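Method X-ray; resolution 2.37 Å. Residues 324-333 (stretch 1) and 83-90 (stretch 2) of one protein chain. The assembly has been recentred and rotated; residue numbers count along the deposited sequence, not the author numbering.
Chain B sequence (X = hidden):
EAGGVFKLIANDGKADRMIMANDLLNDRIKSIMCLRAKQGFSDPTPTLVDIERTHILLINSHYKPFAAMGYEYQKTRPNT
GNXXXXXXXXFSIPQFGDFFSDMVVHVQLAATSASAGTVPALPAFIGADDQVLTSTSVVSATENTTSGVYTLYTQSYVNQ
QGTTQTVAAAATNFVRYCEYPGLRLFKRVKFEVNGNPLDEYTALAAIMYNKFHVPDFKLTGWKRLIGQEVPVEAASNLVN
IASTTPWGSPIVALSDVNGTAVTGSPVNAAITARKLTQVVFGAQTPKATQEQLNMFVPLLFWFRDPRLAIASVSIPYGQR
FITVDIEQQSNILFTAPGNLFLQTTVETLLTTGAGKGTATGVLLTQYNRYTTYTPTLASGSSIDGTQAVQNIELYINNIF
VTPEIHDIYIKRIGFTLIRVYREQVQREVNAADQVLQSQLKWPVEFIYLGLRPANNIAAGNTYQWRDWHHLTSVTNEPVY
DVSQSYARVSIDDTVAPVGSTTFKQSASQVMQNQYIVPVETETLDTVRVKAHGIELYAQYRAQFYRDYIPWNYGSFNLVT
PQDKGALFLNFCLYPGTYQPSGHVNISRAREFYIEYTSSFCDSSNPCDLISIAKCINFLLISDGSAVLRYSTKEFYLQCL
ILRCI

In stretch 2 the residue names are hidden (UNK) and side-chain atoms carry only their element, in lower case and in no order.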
# COMPACT_ATOMS: atom_id res chain seq x y z
N VAL B 324 -34.03 3.07 -6.25
CA VAL B 324 -32.74 3.74 -6.40
C VAL B 324 -32.95 5.05 -7.14
O VAL B 324 -33.48 5.05 -8.26
CB VAL B 324 -31.72 2.86 -7.14
CG1 VAL B 324 -30.40 3.58 -7.27
CG2 VAL B 324 -31.53 1.53 -6.42
N ASP B 325 -32.54 6.15 -6.52
CA ASP B 325 -32.51 7.45 -7.19
C ASP B 325 -31.15 7.63 -7.86
O ASP B 325 -30.11 7.38 -7.24
CB ASP B 325 -32.77 8.58 -6.20
CG ASP B 325 -34.18 8.56 -5.65
OD1 ASP B 325 -35.05 7.91 -6.26
OD2 ASP B 325 -34.42 9.19 -4.59
N ILE B 326 -31.16 8.06 -9.11
CA ILE B 326 -29.95 8.16 -9.93
C ILE B 326 -29.56 9.63 -10.06
O ILE B 326 -30.41 10.48 -10.34
CB ILE B 326 -30.15 7.51 -11.31
CG1 ILE B 326 -30.50 6.03 -11.14
CG2 ILE B 326 -28.90 7.66 -12.15
CD1 ILE B 326 -29.45 5.23 -10.41
N GLU B 327 -28.28 9.91 -9.85
CA GLU B 327 -27.75 11.27 -9.93
C GLU B 327 -27.83 11.80 -11.36
O GLU B 327 -27.90 11.05 -12.33
CB GLU B 327 -26.31 11.28 -9.42
CG GLU B 327 -25.65 12.65 -9.37
CD GLU B 327 -26.33 13.60 -8.41
OE1 GLU B 327 -26.29 13.35 -7.19
OE2 GLU B 327 -26.93 14.59 -8.87
N GLN B 328 -27.85 13.13 -11.47
CA GLN B 328 -27.76 13.77 -12.77
C GLN B 328 -26.43 13.44 -13.44
O GLN B 328 -25.42 13.19 -12.77
CB GLN B 328 -27.92 15.29 -12.63
CG GLN B 328 -29.04 15.72 -11.70
CD GLN B 328 -29.12 17.23 -11.56
OE1 GLN B 328 -29.06 17.96 -12.55
NE2 GLN B 328 -29.26 17.70 -10.33
N GLN B 329 -26.43 13.46 -14.78
CA GLN B 329 -25.21 13.12 -15.51
C GLN B 329 -24.10 14.13 -15.24
O GLN B 329 -22.92 13.77 -15.17
CB GLN B 329 -25.50 13.05 -17.01
CG GLN B 329 -24.32 12.56 -17.83
CD GLN B 329 -24.39 12.99 -19.29
OE1 GLN B 329 -24.94 14.04 -19.61
NE2 GLN B 329 -23.82 12.18 -20.17
N SER B 330 -24.46 15.41 -15.08
CA SER B 330 -23.48 16.47 -14.91
C SER B 330 -22.70 16.37 -13.60
O SER B 330 -21.71 17.09 -13.44
CB SER B 330 -24.17 17.83 -15.00
OG SER B 330 -25.39 17.84 -14.28
N ASN B 331 -23.12 15.50 -12.68
CA ASN B 331 -22.37 15.27 -11.45
C ASN B 331 -21.55 13.98 -11.49
O ASN B 331 -20.85 13.68 -10.53
CB ASN B 331 -23.33 15.22 -10.25
CG ASN B 331 -23.89 16.59 -9.90
OD1 ASN B 331 -23.24 17.61 -10.11
ND2 ASN B 331 -25.10 16.60 -9.36
N ILE B 332 -21.63 13.23 -12.58
CA ILE B 332 -20.93 11.96 -12.71
C ILE B 332 -19.84 12.02 -13.78
O ILE B 332 -18.74 11.51 -13.57
CB ILE B 332 -21.93 10.82 -13.02
CG1 ILE B 332 -22.96 10.71 -11.89
CG2 ILE B 332 -21.20 9.50 -13.23
CD1 ILE B 332 -22.35 10.45 -10.53
N LEU B 333 -20.13 12.65 -14.91
CA LEU B 333 -19.22 12.71 -16.05
C LEU B 333 -18.81 14.16 -16.28
O LEU B 333 -19.66 15.06 -16.25
CB LEU B 333 -19.90 12.14 -17.30
CG LEU B 333 -19.07 11.96 -18.57
CD1 LEU B 333 -18.08 10.83 -18.40
CD2 LEU B 333 -20.00 11.70 -19.74
N UNK B 83 -33.80 2.69 -18.15
CA UNK B 83 -33.21 3.58 -17.14
C UNK B 83 -32.50 4.77 -17.76
O UNK B 83 -31.95 4.70 -18.86
c UNK B 83 -31.79 1.71 -17.49
c UNK B 83 -32.21 2.67 -16.42
c UNK B 83 -33.01 1.47 -18.34
N UNK B 84 -32.53 5.89 -17.04
CA UNK B 84 -31.86 7.11 -17.45
C UNK B 84 -31.22 7.77 -16.23
O UNK B 84 -31.54 7.43 -15.08
c UNK B 84 -32.81 8.11 -18.12
c UNK B 84 -33.46 7.51 -19.36
o UNK B 84 -33.83 8.50 -17.19
N UNK B 85 -30.32 8.71 -16.50
CA UNK B 85 -29.84 9.60 -15.45
C UNK B 85 -31.01 10.40 -14.87
O UNK B 85 -32.03 10.62 -15.53
o UNK B 85 -23.60 8.51 -16.95
c UNK B 85 -24.86 9.01 -16.72
c UNK B 85 -26.51 9.84 -15.20
c UNK B 85 -25.73 9.18 -17.77
c UNK B 85 -27.00 9.68 -17.53
c UNK B 85 -27.41 10.00 -16.24
c UNK B 85 -25.24 9.34 -15.43
c UNK B 85 -28.80 10.57 -15.99
N UNK B 86 -30.84 10.84 -13.63
CA UNK B 86 -31.78 11.77 -12.98
C UNK B 86 -33.20 11.19 -12.96
O UNK B 86 -34.16 11.83 -13.39
o UNK B 86 -32.43 14.24 -11.67
n UNK B 86 -33.16 15.10 -13.61
c UNK B 86 -31.75 13.13 -13.68
c UNK B 86 -32.48 14.21 -12.90
N UNK B 87 -33.32 9.97 -12.44
CA UNK B 87 -34.61 9.29 -12.41
C UNK B 87 -34.64 8.31 -11.25
O UNK B 87 -33.62 8.05 -10.60
o UNK B 87 -33.99 7.50 -13.94
c UNK B 87 -34.89 8.57 -13.73
N UNK B 88 -35.82 7.76 -11.01
CA UNK B 88 -36.03 6.75 -9.98
C UNK B 88 -36.18 5.38 -10.64
O UNK B 88 -37.01 5.21 -11.54
c UNK B 88 -37.59 5.91 -8.21
c UNK B 88 -37.26 7.07 -9.14
o UNK B 88 -37.02 8.24 -8.35
N UNK B 89 -35.38 4.42 -10.19
CA UNK B 89 -35.39 3.06 -10.69
C UNK B 89 -35.85 2.15 -9.55
O UNK B 89 -35.34 2.26 -8.43
c UNK B 89 -34.01 1.19 -11.66
c UNK B 89 -32.18 3.29 -12.85
c UNK B 89 -33.57 3.56 -12.35
c UNK B 89 -34.01 2.64 -11.21
N UNK B 90 -36.80 1.26 -9.83
CA UNK B 90 -37.36 0.40 -8.81
C UNK B 90 -37.34 -1.05 -9.27
O UNK B 90 -37.81 -1.37 -10.36
c UNK B 90 -40.84 0.25 -7.08
c UNK B 90 -38.80 0.80 -8.46
n UNK B 90 -41.22 0.84 -5.96
c UNK B 90 -39.35 0.05 -7.26
o UNK B 90 -41.64 -0.13 -7.94

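Position 83 carries three side-chain carbons that close a ring onto the backbone N, and none comes near stretch 1; this is Pro 83. At position 84 the first side-chain carbon bears one oxygen and one carbon and points away from stretch 1, the branched pattern of a threonine. Thr 84 OG1 donates a hydrogen bond to the backbone O of residue 85 at 3.2 Å.

Position 85 has one carbon followed by a six-carbon ring bearing an oxygen. The ring lies against the turn after the strand of stretch 1, with Gln 329 over one face and Glu 327 O at its edge. This is Tyr 85. Gln 329 CB sits 3.6 Å from the centroid of the Tyr 85 ring and almost on the ring normal, a CH-pi contact. Glu 327 O lies 3.4 Å from Tyr 85 CD1, while Tyr 85 OH is hydrogen-bonded elsewhere in the structure.

Position 86 shows two carbons, the second carrying one oxygen and one nitrogen, with the oxygen 3.7 Å from Gln 328 CG. The short amide is Asn 86. Its N donates to Glu 327 O at 3.2 Å.

At position 87 a single carbon ends in one oxygen and points away from stretch 1, as fits Ser 87. Ser 87 OG donates to Thr 84 O at 2.7 Å, while Ser 87 O accepts from Ile 326 N at 2.9 Å.

Position 88 repeats the pattern of a carbon bearing one oxygen and one carbon, and the oxygen reaches the carboxylate of Asp 325. The second carbon beside the oxygen rules out serine, so this is Thr 88; its OG1 donates to Asp 325 OD1 at 2.9 Å.

Position 89 has four carbons, forked at the first, with one arm two carbons long, and the end of that arm meets Ile 326. This is Ile 89, with CD1 3.6 Å from Ile 326 CG1. Position 90 has three carbons, the third carrying one oxygen and one nitrogen; this longer amide, Gln 90, makes no contact with stretch 1.

Val 324 and Ile 89 form an antiparallel hydrogen-bonded pair, with Val 324 N to Ile 89 O at 2.7 Å and Ile 89 N to Val 324 O at 2.8 Å. The backbone bonding runs on through Ile 326 N to Ser 87 O and Asn 86 N to Glu 327 O, and side chains reinforce it. Those of Val 324 and Ile 89 share one face of the sheet, and the polar Asp 325 and Thr 88 pair occupies the other. Within the strands, Ile 326 packs against Ile 89; beyond them, the ring of Tyr 85 rests on Gln 329.

Stretch 2 (83-90) PTYNSTIQ
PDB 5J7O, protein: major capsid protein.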